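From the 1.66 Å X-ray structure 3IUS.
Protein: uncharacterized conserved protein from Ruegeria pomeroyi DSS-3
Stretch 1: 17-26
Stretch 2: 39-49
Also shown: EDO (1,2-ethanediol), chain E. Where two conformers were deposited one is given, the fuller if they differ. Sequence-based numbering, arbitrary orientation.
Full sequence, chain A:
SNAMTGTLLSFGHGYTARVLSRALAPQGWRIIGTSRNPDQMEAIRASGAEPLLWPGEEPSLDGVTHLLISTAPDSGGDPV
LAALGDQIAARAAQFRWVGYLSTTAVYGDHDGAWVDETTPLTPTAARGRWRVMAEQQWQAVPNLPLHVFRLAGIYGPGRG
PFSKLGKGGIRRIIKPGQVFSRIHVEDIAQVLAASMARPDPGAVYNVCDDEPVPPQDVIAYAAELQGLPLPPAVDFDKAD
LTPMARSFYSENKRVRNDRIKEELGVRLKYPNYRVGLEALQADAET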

# COMPACT_ATOMS: atom_id res chain seq x y z
N ALA A 17 -4.55 6.06 -3.18
CA ALA A 17 -5.12 7.32 -2.70
C ALA A 17 -6.36 7.74 -3.50
O ALA A 17 -7.26 8.39 -2.96
CB ALA A 17 -4.06 8.43 -2.74
N ARG A 18 -6.42 7.37 -4.77
CA ARG A 18 -7.57 7.69 -5.61
C ARG A 18 -8.84 6.96 -5.20
O ARG A 18 -9.94 7.51 -5.29
CB ARG A 18 -7.25 7.44 -7.09
CG ARG A 18 -6.30 8.48 -7.66
CD ARG A 18 -5.75 8.07 -9.00
NE ARG A 18 -4.52 8.81 -9.28
CZ ARG A 18 -3.84 8.74 -10.42
NH1 ARG A 18 -4.27 7.95 -11.40
NH2 ARG A 18 -2.73 9.45 -10.58
N VAL A 19 -8.71 5.71 -4.74
CA VAL A 19 -9.87 4.99 -4.25
C VAL A 19 -10.39 5.66 -2.98
O VAL A 19 -11.60 5.77 -2.80
CB VAL A 19 -9.59 3.50 -3.99
CG1 VAL A 19 -8.97 2.85 -5.22
CG2 VAL A 19 -8.72 3.31 -2.78
N LEU A 20 -9.49 6.12 -2.13
CA LEU A 20 -9.88 6.84 -0.93
C LEU A 20 -10.58 8.14 -1.29
O LEU A 20 -11.65 8.44 -0.76
CB LEU A 20 -8.67 7.13 -0.05
CG LEU A 20 -8.96 7.97 1.19
CD1 LEU A 20 -9.99 7.28 2.08
CD2 LEU A 20 -7.68 8.26 1.95
N SER A 21 -9.98 8.92 -2.18
CA SER A 21 -10.56 10.21 -2.57
C SER A 21 -11.96 10.07 -3.20
O SER A 21 -12.84 10.89 -2.94
CB SER A 21 -9.60 11.04 -3.43
OG SER A 21 -9.34 10.45 -4.69
N ARG A 22 -12.17 9.04 -4.01
CA ARG A 22 -13.47 8.82 -4.61
C ARG A 22 -14.53 8.53 -3.55
O ARG A 22 -15.72 8.76 -3.78
CB ARG A 22 -13.42 7.69 -5.65
CG ARG A 22 -12.51 7.98 -6.83
CD ARG A 22 -12.42 6.79 -7.78
NE ARG A 22 -11.49 7.04 -8.88
CZ ARG A 22 -10.36 6.35 -9.08
NH1 ARG A 22 -10.03 5.36 -8.26
NH2 ARG A 22 -9.58 6.66 -10.10
N ALA A 23 -14.10 8.03 -2.40
CA ALA A 23 -14.99 7.72 -1.29
C ALA A 23 -15.19 8.93 -0.39
O ALA A 23 -16.28 9.15 0.14
CB ALA A 23 -14.45 6.54 -0.48
N LEU A 24 -14.14 9.74 -0.24
CA LEU A 24 -14.20 10.90 0.66
C LEU A 24 -14.87 12.12 0.04
O LEU A 24 -15.60 12.85 0.72
CB LEU A 24 -12.80 11.28 1.13
CG LEU A 24 -12.07 10.28 2.01
CD1 LEU A 24 -10.73 10.86 2.42
CD2 LEU A 24 -12.90 9.94 3.23
N ALA A 25 -14.59 12.36 -1.24
CA ALA A 25 -15.09 13.54 -1.94
C ALA A 25 -16.61 13.74 -1.80
O ALA A 25 -17.06 14.84 -1.49
CB ALA A 25 -14.67 13.53 -3.41
N PRO A 26 -17.39 12.67 -2.02
CA PRO A 26 -18.85 12.78 -1.91
C PRO A 26 -19.31 13.08 -0.49
O PRO A 26 -20.45 13.51 -0.29
CB PRO A 26 -19.34 11.39 -2.34
CG PRO A 26 -18.23 10.81 -3.13
CD PRO A 26 -16.99 11.33 -2.47
N ASP A 39 1.03 13.95 -16.99
CA ASP A 39 -0.04 13.29 -17.72
C ASP A 39 -1.05 12.62 -16.79
O ASP A 39 -1.97 11.94 -17.24
CB ASP A 39 0.51 12.28 -18.75
CG ASP A 39 0.90 10.95 -18.12
OD1 ASP A 39 1.41 10.07 -18.86
OD2 ASP A 39 0.70 10.77 -16.90
N GLN A 40 -0.87 12.82 -15.49
CA GLN A 40 -1.75 12.21 -14.48
C GLN A 40 -2.71 13.23 -13.87
O GLN A 40 -3.52 12.88 -13.01
CB GLN A 40 -0.92 11.56 -13.37
CG GLN A 40 -0.10 10.35 -13.82
CD GLN A 40 -0.95 9.11 -14.02
OE1 GLN A 40 -1.86 8.83 -13.24
NE2 GLN A 40 -0.65 8.36 -15.08
N MSE A 41 -2.62 14.48 -14.31
CA MSE A 41 -3.47 15.53 -13.75
C MSE A 41 -4.94 15.18 -13.95
O MSE A 41 -5.75 15.35 -13.04
CB MSE A 41 -3.14 16.87 -14.40
CG MSE A 41 -1.69 17.32 -14.24
SE MSE A 41 -1.19 17.74 -12.39
CE MSE A 41 -0.50 16.01 -11.86
N GLU A 42 -5.26 14.67 -15.13
CA GLU A 42 -6.61 14.27 -15.50
C GLU A 42 -7.16 13.20 -14.56
O GLU A 42 -8.26 13.35 -14.01
CB GLU A 42 -6.59 13.69 -16.92
CG GLU A 42 -7.76 14.05 -17.78
CD GLU A 42 -7.49 15.28 -18.62
OE1 GLU A 42 -7.63 15.20 -19.86
OE2 GLU A 42 -7.11 16.32 -18.04
N ALA A 43 -6.40 12.13 -14.39
CA ALA A 43 -6.80 11.01 -13.55
C ALA A 43 -7.00 11.44 -12.10
O ALA A 43 -7.90 10.96 -11.42
CB ALA A 43 -5.78 9.89 -13.64
N ILE A 44 -6.14 12.34 -11.63
CA ILE A 44 -6.27 12.85 -10.27
C ILE A 44 -7.57 13.64 -10.10
O ILE A 44 -8.30 13.45 -9.13
CB ILE A 44 -5.05 13.70 -9.87
CG1 ILE A 44 -3.82 12.80 -9.72
CG2 ILE A 44 -5.31 14.45 -8.56
CD1 ILE A 44 -2.54 13.55 -9.42
N ARG A 45 -7.86 14.52 -11.06
CA ARG A 45 -9.09 15.29 -11.02
C ARG A 45 -10.32 14.38 -10.99
O ARG A 45 -11.23 14.57 -10.19
CB ARG A 45 -9.16 16.26 -12.20
CG ARG A 45 -10.48 17.01 -12.31
CD ARG A 45 -10.40 18.14 -13.34
NE ARG A 45 -9.64 19.28 -12.83
CZ ARG A 45 -8.43 19.62 -13.25
NH1 ARG A 45 -7.81 18.92 -14.19
NH2 ARG A 45 -7.82 20.68 -12.72
N ALA A 46 -10.33 13.38 -11.87
CA ALA A 46 -11.44 12.43 -11.94
C ALA A 46 -11.66 11.67 -10.63
O ALA A 46 -12.77 11.21 -10.35
CB ALA A 46 -11.22 11.45 -13.09
N SER A 47 -10.60 11.52 -9.83
CA SER A 47 -10.68 10.81 -8.56
C SER A 47 -11.22 11.71 -7.47
O SER A 47 -11.34 11.31 -6.31
CB SER A 47 -9.30 10.28 -8.15
OG SER A 47 -8.51 11.32 -7.61
N GLY A 48 -11.56 12.94 -7.84
CA GLY A 48 -12.19 13.87 -6.91
C GLY A 48 -11.23 14.78 -6.18
O GLY A 48 -11.61 15.45 -5.22
N ALA A 49 -9.98 14.81 -6.63
CA ALA A 49 -8.96 15.65 -6.02
C ALA A 49 -8.50 16.77 -6.95
O ALA A 49 -8.51 16.62 -8.17
CB ALA A 49 -7.76 14.80 -5.59
C1 EDO E . -13.51 3.45 -4.96
O1 EDO E . -13.70 4.44 -3.88
C2 EDO E . -13.15 4.01 -6.31
O2 EDO E . -12.24 3.60 -7.31
O HOH W 1 -9.06 8.66 -11.68

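This is a small, largely polar contact in which one flank of a helix, with Arg 18, Ser 21 and Arg 22, and Ala 25 in the 3-10 segment after it, meets a second, short helix and the turn that ends it. About 389 Å² of surface is buried, both sides summed. The backbones come nearest at Arg 22 and Ser 47, whose CA atoms are 5.2 Å apart.

Ser 21 and Ser 47 both point toward the other stretch. Ser 21 OG lies 2.7 Å from Ser 47 O, at hydrogen-bonding distance, and 3.1 Å from Arg 18 O in its own helix. One hydroxyl proton cannot fully serve both carbonyls, and the geometry leaves the choice open. Ser 47 OG donates to Ile 44 O at 2.6 Å, which ties its side chain back to the last turn of its helix. Arg 22 N is 3.3 Å from Ser 47 O, but the angle is poor for a hydrogen bond. Arg 22 N is already bonded to Arg 18 O at 3.0 Å.

Arg 18 has more area covered by the other stretch than any other residue here. Its CB points sideways, yet the extended chain carries the guanidinium to the second stretch. Arg 18 NH1 and NH2 both donate to Gln 40 OE1, at 3.2 and 2.9 Å. The amide oxygen sits near the guanidinium plane, where the N-H groups point. One face of the group lies against backbone atoms Ala 43 C and Ile 44 N. The aliphatic part of the chain packs as well, with Arg 18 CG 3.5 Å from Ser 47 CB.

Arg 22 also takes part. Ser 47 CB lies over one face of its guanidinium. A water bridges the stretches: it accepts from Arg 22 NH2 at 2.6 Å and donates to Ala 43 O at 2.6 Å. A 1,2-ethanediol, probably from the crystallisation liquor, sits beside the first helix. Ethanediol O1 donates to Val 19 O at 2.7 Å, and ethanediol O2 accepts from Arg 22 NH1 at 3.0 Å.

Gly 48 ends the second helix in a Schellman motif, with phi at 93°. Gly 48 N bonds to Arg 45 O at 2.9 Å, and Ala 49 N bonds weakly to Ile 44 O at 3.3 Å. At these backbone angles a CB would jam against the preceding carbonyl oxygen. An ideal CB on Gly 48 would also lie a tight 3.0 Å from Ala 25 CB. Without one, Ala 25 CB can rest 4.0 Å from Gly 48 O.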